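Local coordinates for protein nicking enzyme (Staphylococcus aureus, PDB 4HT4) that probably nicks one strand of plasmid DNA as a conjugative relaxase, starting the transfer of resistance plasmids between staphylococcal cells, at residues Tyr3-Lys8 with Glu167-Trp172; Lys21-Ser26 with Lys39-Lys44; Tyr48-Leu53 with Leu102-Ala107; Val117-His122 with Ala131-Thr136. The protein carries 1 engineered substitution. All coordinates share one frame; numbering follows the deposited sequence.

Contact 1 (Tyr3-Lys8 with Glu167-Trp172). With nucleotides of chain B.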
# COMPACT_ATOMS: atom_id res chain seq x y z
N TYR A 3 -6.53 -15.90 -6.70
CA TYR A 3 -6.51 -14.46 -6.96
C TYR A 3 -7.35 -13.68 -5.97
O TYR A 3 -8.51 -14.01 -5.72
CB TYR A 3 -7.00 -14.17 -8.38
CG TYR A 3 -6.82 -12.73 -8.81
CD1 TYR A 3 -5.64 -12.31 -9.42
CD2 TYR A 3 -7.82 -11.79 -8.60
CE1 TYR A 3 -5.47 -10.99 -9.81
CE2 TYR A 3 -7.66 -10.47 -8.99
CZ TYR A 3 -6.48 -10.08 -9.59
OH TYR A 3 -6.32 -8.77 -9.98
N HIS A 4 -6.76 -12.64 -5.40
CA HIS A 4 -7.50 -11.71 -4.56
C HIS A 4 -6.89 -10.32 -4.62
O HIS A 4 -5.72 -10.13 -4.26
CB HIS A 4 -7.56 -12.19 -3.11
CG HIS A 4 -8.22 -11.22 -2.18
ND1 HIS A 4 -9.54 -10.86 -2.31
CD2 HIS A 4 -7.74 -10.54 -1.12
CE1 HIS A 4 -9.85 -9.99 -1.37
NE2 HIS A 4 -8.78 -9.78 -0.63
N PHE A 5 -7.67 -9.35 -5.08
CA PHE A 5 -7.22 -7.98 -5.17
C PHE A 5 -8.29 -7.04 -4.63
O PHE A 5 -9.40 -6.99 -5.16
CB PHE A 5 -6.89 -7.62 -6.62
CG PHE A 5 -6.38 -6.22 -6.80
CD1 PHE A 5 -5.03 -5.94 -6.70
CD2 PHE A 5 -7.25 -5.18 -7.09
CE1 PHE A 5 -4.56 -4.66 -6.87
CE2 PHE A 5 -6.78 -3.90 -7.27
CZ PHE A 5 -5.44 -3.64 -7.16
N GLN A 6 -7.96 -6.30 -3.58
CA GLN A 6 -8.90 -5.35 -3.00
C GLN A 6 -8.35 -3.93 -3.03
O GLN A 6 -7.20 -3.69 -2.65
CB GLN A 6 -9.27 -5.74 -1.57
CG GLN A 6 -10.34 -4.85 -0.96
CD GLN A 6 -10.84 -5.37 0.37
OE1 GLN A 6 -10.26 -6.28 0.96
NE2 GLN A 6 -11.93 -4.79 0.86
N ASN A 7 -9.18 -3.00 -3.49
CA ASN A 7 -8.80 -1.59 -3.56
C ASN A 7 -9.77 -0.75 -2.74
O ASN A 7 -10.96 -0.69 -3.06
CB ASN A 7 -8.79 -1.13 -5.02
CG ASN A 7 -8.18 0.24 -5.19
OD1 ASN A 7 -7.40 0.69 -4.36
ND2 ASN A 7 -8.54 0.91 -6.28
N LYS A 8 -9.28 -0.12 -1.69
CA LYS A 8 -10.14 0.64 -0.79
C LYS A 8 -9.50 1.94 -0.30
O LYS A 8 -8.28 2.08 -0.31
CB LYS A 8 -10.54 -0.22 0.41
N GLU A 167 -6.49 -1.70 -14.61
CA GLU A 167 -5.11 -1.89 -15.03
C GLU A 167 -4.31 -2.57 -13.92
O GLU A 167 -3.53 -3.49 -14.17
CB GLU A 167 -4.46 -0.56 -15.39
CG GLU A 167 -2.96 -0.64 -15.62
CD GLU A 167 -2.36 0.71 -15.94
OE1 GLU A 167 -3.12 1.65 -16.26
OE2 GLU A 167 -1.11 0.84 -15.87
N TRP A 168 -4.52 -2.11 -12.69
CA TRP A 168 -3.80 -2.65 -11.54
C TRP A 168 -4.19 -4.10 -11.28
O TRP A 168 -3.35 -4.90 -10.86
CB TRP A 168 -4.08 -1.79 -10.30
CG TRP A 168 -3.25 -0.54 -10.24
CD1 TRP A 168 -2.11 -0.28 -10.93
CD2 TRP A 168 -3.51 0.62 -9.44
NE1 TRP A 168 -1.64 0.97 -10.62
CE2 TRP A 168 -2.48 1.54 -9.70
CE3 TRP A 168 -4.52 0.96 -8.53
CZ2 TRP A 168 -2.43 2.79 -9.09
CZ3 TRP A 168 -4.46 2.20 -7.93
CH2 TRP A 168 -3.42 3.10 -8.21
N ARG A 169 -5.45 -4.42 -11.52
CA ARG A 169 -5.93 -5.79 -11.35
C ARG A 169 -5.23 -6.73 -12.33
O ARG A 169 -4.80 -7.82 -11.96
CB ARG A 169 -7.44 -5.86 -11.56
CG ARG A 169 -8.25 -5.14 -10.50
CD ARG A 169 -9.74 -5.40 -10.69
NE ARG A 169 -10.00 -6.83 -10.82
CZ ARG A 169 -10.26 -7.64 -9.79
NH1 ARG A 169 -10.29 -7.15 -8.56
NH2 ARG A 169 -10.48 -8.93 -10.00
N LYS A 170 -5.13 -6.30 -13.58
CA LYS A 170 -4.49 -7.10 -14.62
C LYS A 170 -2.98 -7.16 -14.40
O LYS A 170 -2.33 -8.15 -14.75
CB LYS A 170 -4.80 -6.55 -16.01
N ARG A 171 -2.43 -6.09 -13.83
CA ARG A 171 -1.00 -6.04 -13.56
C ARG A 171 -0.61 -7.04 -12.48
O ARG A 171 0.42 -7.70 -12.58
CB ARG A 171 -0.58 -4.63 -13.12
CG ARG A 171 0.90 -4.49 -12.85
CD ARG A 171 1.23 -3.14 -12.25
NE ARG A 171 0.82 -2.03 -13.11
CZ ARG A 171 1.00 -0.75 -12.82
NH1 ARG A 171 1.60 -0.41 -11.68
NH2 ARG A 171 0.60 0.19 -13.66
N TRP A 172 -1.45 -7.14 -11.45
CA TRP A 172 -1.19 -8.08 -10.36
C TRP A 172 -1.30 -9.52 -10.83
O TRP A 172 -0.61 -10.40 -10.32
CB TRP A 172 -2.15 -7.82 -9.19
CG TRP A 172 -2.06 -8.86 -8.11
CD1 TRP A 172 -3.08 -9.63 -7.64
CD2 TRP A 172 -0.89 -9.25 -7.38
NE1 TRP A 172 -2.62 -10.47 -6.66
CE2 TRP A 172 -1.28 -10.26 -6.48
CE3 TRP A 172 0.45 -8.85 -7.41
CZ2 TRP A 172 -0.38 -10.87 -5.61
CZ3 TRP A 172 1.34 -9.46 -6.54
CH2 TRP A 172 0.92 -10.46 -5.66
P DA B 21 -16.58 -1.79 -11.53
OP1 DA B 21 -17.36 -1.33 -12.71
OP2 DA B 21 -17.27 -2.49 -10.43
O5' DA B 21 -15.39 -2.73 -12.05
C5' DA B 21 -14.32 -3.06 -11.17
C4' DA B 21 -13.80 -4.47 -11.38
O4' DA B 21 -12.98 -4.81 -10.25
C3' DA B 21 -14.84 -5.57 -11.39
O3' DA B 21 -14.27 -6.75 -11.93
C2' DA B 21 -15.14 -5.71 -9.90
C1' DA B 21 -13.80 -5.38 -9.25
N9 DA B 21 -13.91 -4.45 -8.13
C8 DA B 21 -14.96 -3.61 -7.87
N7 DA B 21 -14.79 -2.88 -6.80
C5 DA B 21 -13.54 -3.27 -6.32
C6 DA B 21 -12.78 -2.87 -5.20
N6 DA B 21 -13.18 -1.95 -4.33
N1 DA B 21 -11.58 -3.47 -5.03
C2 DA B 21 -11.18 -4.39 -5.91
N3 DA B 21 -11.81 -4.84 -6.99
C4 DA B 21 -12.99 -4.24 -7.14
P DT B 24 -16.17 -16.36 -2.02
OP1 DT B 24 -16.94 -16.96 -3.13
OP2 DT B 24 -16.81 -16.14 -0.71
O5' DT B 24 -14.85 -17.23 -1.77
C5' DT B 24 -13.91 -17.41 -2.82
C4' DT B 24 -12.53 -17.63 -2.24
O4' DT B 24 -11.90 -16.34 -2.02
C3' DT B 24 -12.51 -18.37 -0.91
O3' DT B 24 -11.63 -19.48 -0.99
C2' DT B 24 -12.05 -17.32 0.10
C1' DT B 24 -11.24 -16.37 -0.77
N1 DT B 24 -11.18 -14.98 -0.26
C2 DT B 24 -10.04 -14.56 0.39
O2 DT B 24 -9.07 -15.27 0.57
N3 DT B 24 -10.07 -13.26 0.83
C4 DT B 24 -11.11 -12.36 0.69
O4 DT B 24 -11.05 -11.21 1.12
C5 DT B 24 -12.27 -12.86 -0.00
C7 DT B 24 -13.45 -11.97 -0.22
C6 DT B 24 -12.25 -14.13 -0.44
P DT B 20 -16.51 1.01 -5.23
OP1 DT B 20 -17.91 0.73 -4.83
OP2 DT B 20 -15.39 0.52 -4.40
O5' DT B 20 -16.29 0.46 -6.71
C5' DT B 20 -17.17 0.85 -7.75
C4' DT B 20 -16.41 0.95 -9.06
O4' DT B 20 -15.36 1.93 -8.91
C3' DT B 20 -15.73 -0.34 -9.50
O3' DT B 20 -15.84 -0.50 -10.92
C2' DT B 20 -14.28 -0.14 -9.08
C1' DT B 20 -14.12 1.36 -9.29
N1 DT B 20 -13.06 1.97 -8.45
C2 DT B 20 -12.18 2.85 -9.04
O2 DT B 20 -12.22 3.15 -10.21
N3 DT B 20 -11.23 3.36 -8.19
C4 DT B 20 -11.08 3.08 -6.85
O4 DT B 20 -10.19 3.58 -6.16
C5 DT B 20 -12.04 2.15 -6.30
C7 DT B 20 -11.98 1.78 -4.85
C6 DT B 20 -12.97 1.65 -7.12
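The hydroxyl of Tyr3 donates to the main-chain oxygen of Arg169, OH to O 2.7 Å, meeting the carbonyl from the side with a C=O...donor angle of 110°. Tyrosine suits the place because its ring packs against the Trp172 indole while its hydroxyl satisfies a carbonyl of the helix. Its CG is anti to the backbone N (chi1 -172°); farther out, Tyr3 CE1 lies 3.5 Å from Trp172 CD1, and the ring planes meet obliquely. Arg169 is bent at chi3, and its guanidinium has the Tyr3 hydroxyl over one face and the sugar of DA21 of chain B over the other. Its NH2 is hydrogen-bonded to Ala191 O, while NH1 lies 3.2 Å from N3 of the DA21 base. Phe5 points toward the helix and packs CD2 against CG of Arg169 at 3.6 Å and CZ against CB of Trp168 at 3.9 Å.

The fold is an antiparallel sheet with helix 162-182 laid against its outermost strand 5-11; segments 5-8 and 167-172 run roughly antiparallel, at 149°. One edge of that strand bonds to strand 81-89, so the other can read DNA. There Asn7 N donates to N1 of DA21 of chain B at 2.9 Å, and N6 of the same adenine donates to Asn7 O at 2.9 Å, so that backbone atoms occupy the Watson-Crick edge of the base. His4, turned away from the helix, has C4 of DT24 of chain B over one face of its imidazole, toward the rim.

Contact 2 (Lys21-Ser26 with Lys39-Lys44). Engineered in segment 21-26: Phe24 (natural residue Tyr).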
# COMPACT_ATOMS: atom_id res chain seq x y z
N LYS A 21 -3.53 2.59 10.96
CA LYS A 21 -3.38 1.54 9.96
C LYS A 21 -1.92 1.13 9.77
O LYS A 21 -1.61 -0.06 9.68
CB LYS A 21 -3.98 1.97 8.62
CG LYS A 21 -5.44 1.59 8.45
CD LYS A 21 -5.59 0.07 8.39
CE LYS A 21 -7.06 -0.32 8.39
NZ LYS A 21 -7.81 0.34 7.30
N SER A 22 -1.03 2.12 9.70
CA SER A 22 0.39 1.85 9.52
C SER A 22 0.97 1.09 10.71
O SER A 22 1.88 0.28 10.56
CB SER A 22 1.17 3.14 9.29
OG SER A 22 1.01 4.02 10.39
N ALA A 23 0.43 1.37 11.89
CA ALA A 23 0.87 0.69 13.11
C ALA A 23 0.27 -0.70 13.20
O ALA A 23 0.93 -1.65 13.61
CB ALA A 23 0.50 1.51 14.33
N PHE A 24 -1.00 -0.82 12.81
CA PHE A 24 -1.71 -2.09 12.86
C PHE A 24 -1.12 -3.09 11.87
O PHE A 24 -1.04 -4.29 12.16
CB PHE A 24 -3.20 -1.88 12.58
CG PHE A 24 -4.01 -3.14 12.64
CD1 PHE A 24 -4.47 -3.63 13.85
CD2 PHE A 24 -4.34 -3.82 11.48
CE1 PHE A 24 -5.23 -4.79 13.90
CE2 PHE A 24 -5.09 -4.98 11.53
CZ PHE A 24 -5.54 -5.46 12.74
N ASN A 25 -0.72 -2.60 10.70
CA ASN A 25 -0.21 -3.46 9.65
C ASN A 25 1.27 -3.81 9.82
O ASN A 25 1.70 -4.90 9.47
CB ASN A 25 -0.44 -2.82 8.28
CG ASN A 25 -1.91 -2.71 7.93
OD1 ASN A 25 -2.78 -2.98 8.76
ND2 ASN A 25 -2.20 -2.29 6.70
N SER A 26 2.04 -2.87 10.36
CA SER A 26 3.47 -3.07 10.54
C SER A 26 3.81 -3.62 11.92
O SER A 26 4.97 -3.91 12.21
CB SER A 26 4.24 -1.77 10.30
OG SER A 26 3.81 -0.76 11.20
N LYS A 39 -0.25 5.18 18.79
CA LYS A 39 -0.85 4.04 18.12
C LYS A 39 0.05 2.83 18.29
O LYS A 39 0.95 2.59 17.49
CB LYS A 39 -1.06 4.34 16.64
CG LYS A 39 -1.73 5.67 16.36
CD LYS A 39 -3.11 5.74 16.99
CE LYS A 39 -3.75 7.10 16.76
NZ LYS A 39 -5.11 7.19 17.37
N ASP A 40 -0.19 2.06 19.35
CA ASP A 40 0.67 0.93 19.68
C ASP A 40 0.01 -0.40 19.33
O ASP A 40 -0.83 -0.91 20.08
CB ASP A 40 1.05 0.96 21.16
CG ASP A 40 2.09 -0.08 21.52
OD1 ASP A 40 2.82 -0.53 20.61
OD2 ASP A 40 2.18 -0.46 22.71
N TYR A 41 0.40 -0.96 18.19
CA TYR A 41 -0.08 -2.28 17.78
C TYR A 41 1.10 -3.23 17.64
O TYR A 41 1.09 -4.13 16.80
CB TYR A 41 -0.83 -2.19 16.45
CG TYR A 41 -2.12 -1.41 16.53
CD1 TYR A 41 -3.31 -2.03 16.87
CD2 TYR A 41 -2.15 -0.05 16.24
CE1 TYR A 41 -4.50 -1.32 16.94
CE2 TYR A 41 -3.33 0.67 16.30
CZ TYR A 41 -4.50 0.03 16.65
OH TYR A 41 -5.68 0.74 16.72
N SER A 42 2.12 -3.04 18.48
CA SER A 42 3.32 -3.85 18.43
C SER A 42 3.08 -5.29 18.88
O SER A 42 3.94 -6.15 18.72
CB SER A 42 4.43 -3.21 19.27
OG SER A 42 4.00 -3.00 20.60
N ASN A 43 1.91 -5.54 19.45
CA ASN A 43 1.53 -6.89 19.87
C ASN A 43 0.82 -7.66 18.76
O ASN A 43 0.26 -8.73 19.00
CB ASN A 43 0.66 -6.84 21.13
CG ASN A 43 -0.59 -6.00 20.95
OD1 ASN A 43 -0.57 -4.98 20.26
ND2 ASN A 43 -1.68 -6.43 21.56
N LYS A 44 0.86 -7.11 17.55
CA LYS A 44 0.26 -7.76 16.39
C LYS A 44 1.32 -8.51 15.61
O LYS A 44 2.49 -8.52 15.99
CB LYS A 44 -0.43 -6.72 15.49
CG LYS A 44 -1.60 -6.02 16.14
CD LYS A 44 -2.72 -7.00 16.45
CE LYS A 44 -3.93 -6.29 17.04
NZ LYS A 44 -5.06 -7.23 17.30
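Helix 18-26 lies with its last turns against the chain leaving strand 37-40, the CA atoms of Phe24 and Tyr41 being 5.2 Å apart where that chain enters a type I turn from Tyr41 to Lys44. Residue 24 is an engineered phenylalanine in place of the natural tyrosine. Its ring presents an edge to the face of Tyr41 in an offset edge-to-face pair, planes at 83°, with CD1 of Phe24 3.6 Å from CD1 of Tyr41. The Phe24 CB sits over the same ring in a CH-pi contact, 4.2 Å from the Tyr41 centroid. Ala23 comes at the edge of that ring, CB to Tyr41 CD2 3.6 Å, and also touches the main chain, CB to Lys39 O 3.4 Å; a methyl group is short enough for the helix and the strand end to come this close. Lys44 is bent at chi2. Its CE lies 3.7 Å from CE1 of Phe24, a suitable use of lysine at the exposed surface, where the hydrocarbon can pack on a ring.

The turn has its own brace: Ser42 OG and Asp40 OD1 are hydrogen-bonded at 2.7 Å on the syn side of the carboxylate, and Ser42 N donates weakly to the same oxygen in an Asx turn. Backbone bonds join Lys39 to Ile30 and Tyr41 to Ser28. The nearest side-chain atom of Phe24 is about 6 Å from the bound nickel ion, consistent with the relaxase arrangement in which a helix presents a nucleophilic tyrosine to a three-histidine metal site.

Contact 3 (Tyr48-Leu53 with Leu102-Ala107)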
# COMPACT_ATOMS: atom_id res chain seq x y z
N TYR A 48 7.05 -8.96 7.34
CA TYR A 48 7.88 -8.09 6.52
C TYR A 48 7.29 -6.69 6.38
O TYR A 48 6.10 -6.53 6.14
CB TYR A 48 8.10 -8.71 5.14
CG TYR A 48 9.11 -7.97 4.29
CD1 TYR A 48 10.47 -8.24 4.41
CD2 TYR A 48 8.71 -7.01 3.37
CE1 TYR A 48 11.40 -7.57 3.64
CE2 TYR A 48 9.64 -6.34 2.59
CZ TYR A 48 10.98 -6.62 2.73
OH TYR A 48 11.90 -5.95 1.96
N SER A 49 8.14 -5.68 6.54
CA SER A 49 7.71 -4.29 6.41
C SER A 49 8.74 -3.48 5.64
O SER A 49 9.94 -3.61 5.85
CB SER A 49 7.47 -3.67 7.78
OG SER A 49 6.36 -4.26 8.42
N GLU A 50 8.25 -2.63 4.74
CA GLU A 50 9.12 -1.76 3.96
C GLU A 50 8.35 -0.59 3.38
O GLU A 50 7.17 -0.72 3.03
CB GLU A 50 9.78 -2.56 2.82
CG GLU A 50 10.81 -1.77 2.03
CD GLU A 50 11.30 -2.51 0.80
OE1 GLU A 50 10.81 -3.64 0.56
OE2 GLU A 50 12.16 -1.98 0.08
N ILE A 51 9.01 0.56 3.29
CA ILE A 51 8.43 1.73 2.63
C ILE A 51 9.17 2.02 1.34
O ILE A 51 10.38 2.26 1.34
CB ILE A 51 8.47 2.97 3.53
CG1 ILE A 51 7.61 2.76 4.77
CG2 ILE A 51 7.99 4.19 2.76
CD1 ILE A 51 7.51 3.99 5.64
N LEU A 52 8.44 2.01 0.23
CA LEU A 52 9.04 2.22 -1.08
C LEU A 52 8.71 3.61 -1.62
O LEU A 52 7.56 4.03 -1.62
CB LEU A 52 8.56 1.13 -2.05
CG LEU A 52 8.56 -0.27 -1.45
CD1 LEU A 52 7.15 -0.72 -1.13
CD2 LEU A 52 9.24 -1.26 -2.39
N LEU A 53 9.74 4.30 -2.09
CA LEU A 53 9.60 5.68 -2.53
C LEU A 53 9.74 5.82 -4.05
O LEU A 53 10.39 5.00 -4.70
CB LEU A 53 10.66 6.56 -1.86
CG LEU A 53 10.75 6.49 -0.33
CD1 LEU A 53 11.75 7.53 0.16
CD2 LEU A 53 9.39 6.72 0.29
N LEU A 102 7.93 -11.06 -4.75
CA LEU A 102 6.72 -10.92 -5.55
C LEU A 102 5.94 -9.67 -5.15
O LEU A 102 5.60 -8.84 -5.99
CB LEU A 102 5.83 -12.16 -5.40
CG LEU A 102 4.43 -12.06 -5.99
CD1 LEU A 102 4.50 -11.79 -7.48
CD2 LEU A 102 3.63 -13.32 -5.70
N ALA A 103 5.67 -9.54 -3.85
CA ALA A 103 4.93 -8.39 -3.34
C ALA A 103 5.75 -7.11 -3.47
O ALA A 103 5.19 -6.03 -3.65
CB ALA A 103 4.53 -8.63 -1.89
N LYS A 104 7.07 -7.24 -3.37
CA LYS A 104 7.95 -6.09 -3.48
C LYS A 104 7.92 -5.50 -4.89
O LYS A 104 7.94 -4.29 -5.07
CB LYS A 104 9.39 -6.46 -3.11
CG LYS A 104 10.37 -5.30 -3.24
CD LYS A 104 11.81 -5.74 -3.04
CE LYS A 104 12.17 -5.84 -1.57
NZ LYS A 104 13.63 -6.07 -1.39
N GLU A 105 7.86 -6.38 -5.90
CA GLU A 105 7.88 -5.93 -7.29
C GLU A 105 6.62 -5.16 -7.67
O GLU A 105 6.69 -4.11 -8.30
CB GLU A 105 8.08 -7.11 -8.24
CG GLU A 105 8.06 -6.70 -9.71
CD GLU A 105 8.44 -7.83 -10.64
OE1 GLU A 105 8.82 -8.91 -10.15
OE2 GLU A 105 8.36 -7.63 -11.87
N PHE A 106 5.46 -5.69 -7.28
CA PHE A 106 4.19 -5.04 -7.60
C PHE A 106 4.07 -3.70 -6.89
O PHE A 106 3.46 -2.77 -7.41
CB PHE A 106 3.02 -5.95 -7.23
CG PHE A 106 1.68 -5.33 -7.46
CD1 PHE A 106 1.16 -5.24 -8.74
CD2 PHE A 106 0.94 -4.82 -6.41
CE1 PHE A 106 -0.07 -4.66 -8.97
CE2 PHE A 106 -0.30 -4.24 -6.63
CZ PHE A 106 -0.80 -4.16 -7.91
N ALA A 107 4.63 -3.62 -5.69
CA ALA A 107 4.61 -2.39 -4.91
C ALA A 107 5.47 -1.32 -5.58
O ALA A 107 5.14 -0.14 -5.55
CB ALA A 107 5.09 -2.65 -3.50
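Lys104 meets two strand residues through one methylene: its CE lies 3.4 Å from OE1 of Glu50 and 3.5 Å from OH of Tyr48. The chain is bent at chi3 (-82°), which carries CE over toward the strand. The ammonium itself stays beyond salt-bridge range, NZ to Glu50 OE1 being 4.2 Å, although the opposite charges should still attract. Farther along, the main contact is apolar, with CD1 of Leu52 3.7 Å from CB of Ala107.

The residue types fit the spacing. Strand 48-52 is an outermost strand of the five-stranded antiparallel sheet, and helix 96-108 runs over the sheet face, segment 102-107 lying nearly parallel to segment 48-52, at 21°. CA atoms are 7.5 Å apart at Leu52 and Ala107, where a methyl group suffices, and 8.7 Å apart at Glu50 and Lys104, where long side chains span a wider gap at the partly exposed border.

Glu50 is in turn steadied by its own strand: Tyr48 OH donates to Glu50 OE1 at 2.9 Å, arriving from above the carboxylate plane. Because Tyr48 and Glu50 are two apart in a strand, both side chains point toward the helix. Strand 117-122 fixes this strand through backbone bonds from Tyr48 to Ile121, Glu50 to Leu119 and Leu52 to Val117. On the helix, Ala107 also packs on Val117 and Leu133, while Phe106 meets Trp172 of helix 162-182 edge-to-face.

Contact 4 (Val117-His122 with Ala131-Thr136). With NI (nickel (II) ion), chain C.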
# COMPACT_ATOMS: atom_id res chain seq x y z
N VAL A 117 4.60 3.83 -0.98
CA VAL A 117 3.94 2.59 -0.60
C VAL A 117 4.46 2.02 0.72
O VAL A 117 5.65 1.74 0.85
CB VAL A 117 4.09 1.52 -1.69
CG1 VAL A 117 3.32 0.27 -1.32
CG2 VAL A 117 3.62 2.07 -3.03
N ASP A 118 3.57 1.86 1.68
CA ASP A 118 3.91 1.23 2.94
C ASP A 118 3.55 -0.25 2.86
O ASP A 118 2.41 -0.64 3.14
CB ASP A 118 3.15 1.89 4.10
CG ASP A 118 3.77 1.59 5.45
OD1 ASP A 118 4.46 0.56 5.58
OD2 ASP A 118 3.55 2.38 6.39
N LEU A 119 4.53 -1.07 2.49
CA LEU A 119 4.29 -2.49 2.28
C LEU A 119 4.43 -3.30 3.57
O LEU A 119 5.44 -3.21 4.27
CB LEU A 119 5.26 -3.05 1.23
CG LEU A 119 5.19 -4.55 0.99
CD1 LEU A 119 3.84 -4.94 0.39
CD2 LEU A 119 6.33 -5.01 0.09
N ASN A 120 3.40 -4.07 3.88
CA ASN A 120 3.41 -4.96 5.04
C ASN A 120 2.82 -6.32 4.69
O ASN A 120 1.68 -6.41 4.23
CB ASN A 120 2.66 -4.34 6.21
CG ASN A 120 3.16 -2.95 6.56
OD1 ASN A 120 2.54 -1.95 6.21
ND2 ASN A 120 4.29 -2.89 7.24
N ILE A 121 3.60 -7.37 4.92
CA ILE A 121 3.16 -8.73 4.60
C ILE A 121 2.69 -9.49 5.84
O ILE A 121 3.42 -9.60 6.83
CB ILE A 121 4.27 -9.52 3.91
CG1 ILE A 121 4.75 -8.79 2.66
CG2 ILE A 121 3.78 -10.92 3.56
CD1 ILE A 121 5.84 -9.51 1.91
N HIS A 122 1.47 -10.01 5.78
CA HIS A 122 0.89 -10.74 6.90
C HIS A 122 0.98 -12.25 6.73
O HIS A 122 1.07 -12.75 5.61
CB HIS A 122 -0.58 -10.36 7.07
CG HIS A 122 -0.80 -9.03 7.70
ND1 HIS A 122 -2.05 -8.50 7.91
CD2 HIS A 122 0.08 -8.12 8.18
CE1 HIS A 122 -1.94 -7.32 8.49
NE2 HIS A 122 -0.66 -7.06 8.66
N ALA A 131 -0.76 -9.36 1.58
CA ALA A 131 0.08 -8.18 1.72
C ALA A 131 -0.72 -6.89 1.66
O ALA A 131 -1.40 -6.62 0.67
CB ALA A 131 1.17 -8.18 0.66
N HIS A 132 -0.64 -6.10 2.72
CA HIS A 132 -1.32 -4.81 2.76
C HIS A 132 -0.42 -3.73 2.17
O HIS A 132 0.78 -3.70 2.44
CB HIS A 132 -1.67 -4.44 4.20
CG HIS A 132 -2.47 -5.48 4.92
ND1 HIS A 132 -3.81 -5.32 5.20
CD2 HIS A 132 -2.12 -6.68 5.43
CE1 HIS A 132 -4.25 -6.39 5.85
NE2 HIS A 132 -3.24 -7.23 6.00
N LEU A 133 -1.00 -2.86 1.36
CA LEU A 133 -0.24 -1.77 0.76
C LEU A 133 -0.90 -0.41 0.99
O LEU A 133 -1.88 -0.06 0.32
CB LEU A 133 -0.05 -2.00 -0.74
CG LEU A 133 0.95 -3.07 -1.19
CD1 LEU A 133 0.35 -4.47 -1.12
CD2 LEU A 133 1.45 -2.77 -2.59
N LEU A 134 -0.37 0.35 1.94
CA LEU A 134 -0.84 1.71 2.20
C LEU A 134 -0.17 2.69 1.25
O LEU A 134 1.05 2.88 1.29
CB LEU A 134 -0.57 2.11 3.65
CG LEU A 134 -1.73 1.97 4.63
CD1 LEU A 134 -1.32 2.45 6.01
CD2 LEU A 134 -2.94 2.74 4.14
N CYS A 135 -0.97 3.33 0.41
CA CYS A 135 -0.46 4.24 -0.61
C CYS A 135 -0.97 5.66 -0.41
O CYS A 135 -2.12 5.86 -0.02
CB CYS A 135 -0.85 3.74 -2.00
SG CYS A 135 -0.38 2.02 -2.32
N THR A 136 -0.11 6.64 -0.68
CA THR A 136 -0.49 8.04 -0.57
C THR A 136 -1.46 8.42 -1.68
O THR A 136 -1.47 7.82 -2.75
CB THR A 136 0.74 8.96 -0.63
OG1 THR A 136 1.45 8.74 -1.84
CG2 THR A 136 1.66 8.70 0.56
NI NI C . -3.94 -8.62 7.22
O HOH W 1 -5.78 -9.23 6.89
O HOH W 2 -4.19 -7.36 8.71
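Asp118 and Leu134 form an antiparallel hydrogen-bonded pair, and Asn120 and His132 a second, so four backbone bonds join the two strands. Asp118 N reaches Leu134 O at 2.7 Å in an almost straight bond (176°), whereas the return bond from Leu134 N to Asp118 O is longer at 3.2 Å. Close packing belongs to the face carrying Val117, Leu119, Ile121, Ala131, Leu133 and Cys135. Here CG1 of Val117 lies 3.8 Å from CD2 of Leu133, and CD1 of Leu119 lies 3.8 Å from CG of Leu133, the two leucines side by side and pointing the same way. Apolar residues suit this face, where Ile121 also packs on Ile100 and Ala103 of helix 96-108; the small Ala131 accommodates Ile121.

The metal end is where water enters: two waters bind the ion. The side chains of His122 and His132 cross at about a right angle, their ring planes 54° apart, and hold nickel through ND1 of His122 and NE2 of His132, each 2.0 Å from the ion; His130 adds a third nitrogen. The nitrogens not on the metal are fixed by a second shell: His122 NE2 by Asn25 O, and His132 ND1 by Glu85 OE2. Asp118, on the face of His132, turns elsewhere, to Arg64 and Trp68. His130 and His132 with Ala131 between them form the HUH motif of relaxases, two histidines around a hydrophobic residue. With three sites filled by imidazoles and two by waters, which a ligand could probably replace, the ion is arranged in a way consistent with accepting and polarising a DNA phosphate.

How the contacts relate
Contact 1 joins a strand near the start of this relaxase domain, one piece of a longer protein, to a helix late in it, and contacts 2, 3 and 4 follow in series inside the loop it closes. Contacts 1, 3 and 4 all reach the five-stranded sheet, the centres of contacts 3 and 4 about 7 Å apart. Helices 96-108 and 162-182 touch, linking contacts 1 and 3. Contact 2 lies on the opposite side of the chain's centre from contact 1, about 24 Å away between centres, yet its helix touches the histidines of contact 4. The sheet carries the DNA-reading strand and the metal's histidine ligands, and helix 18-26 packs beside it with residue 24 near the nickel.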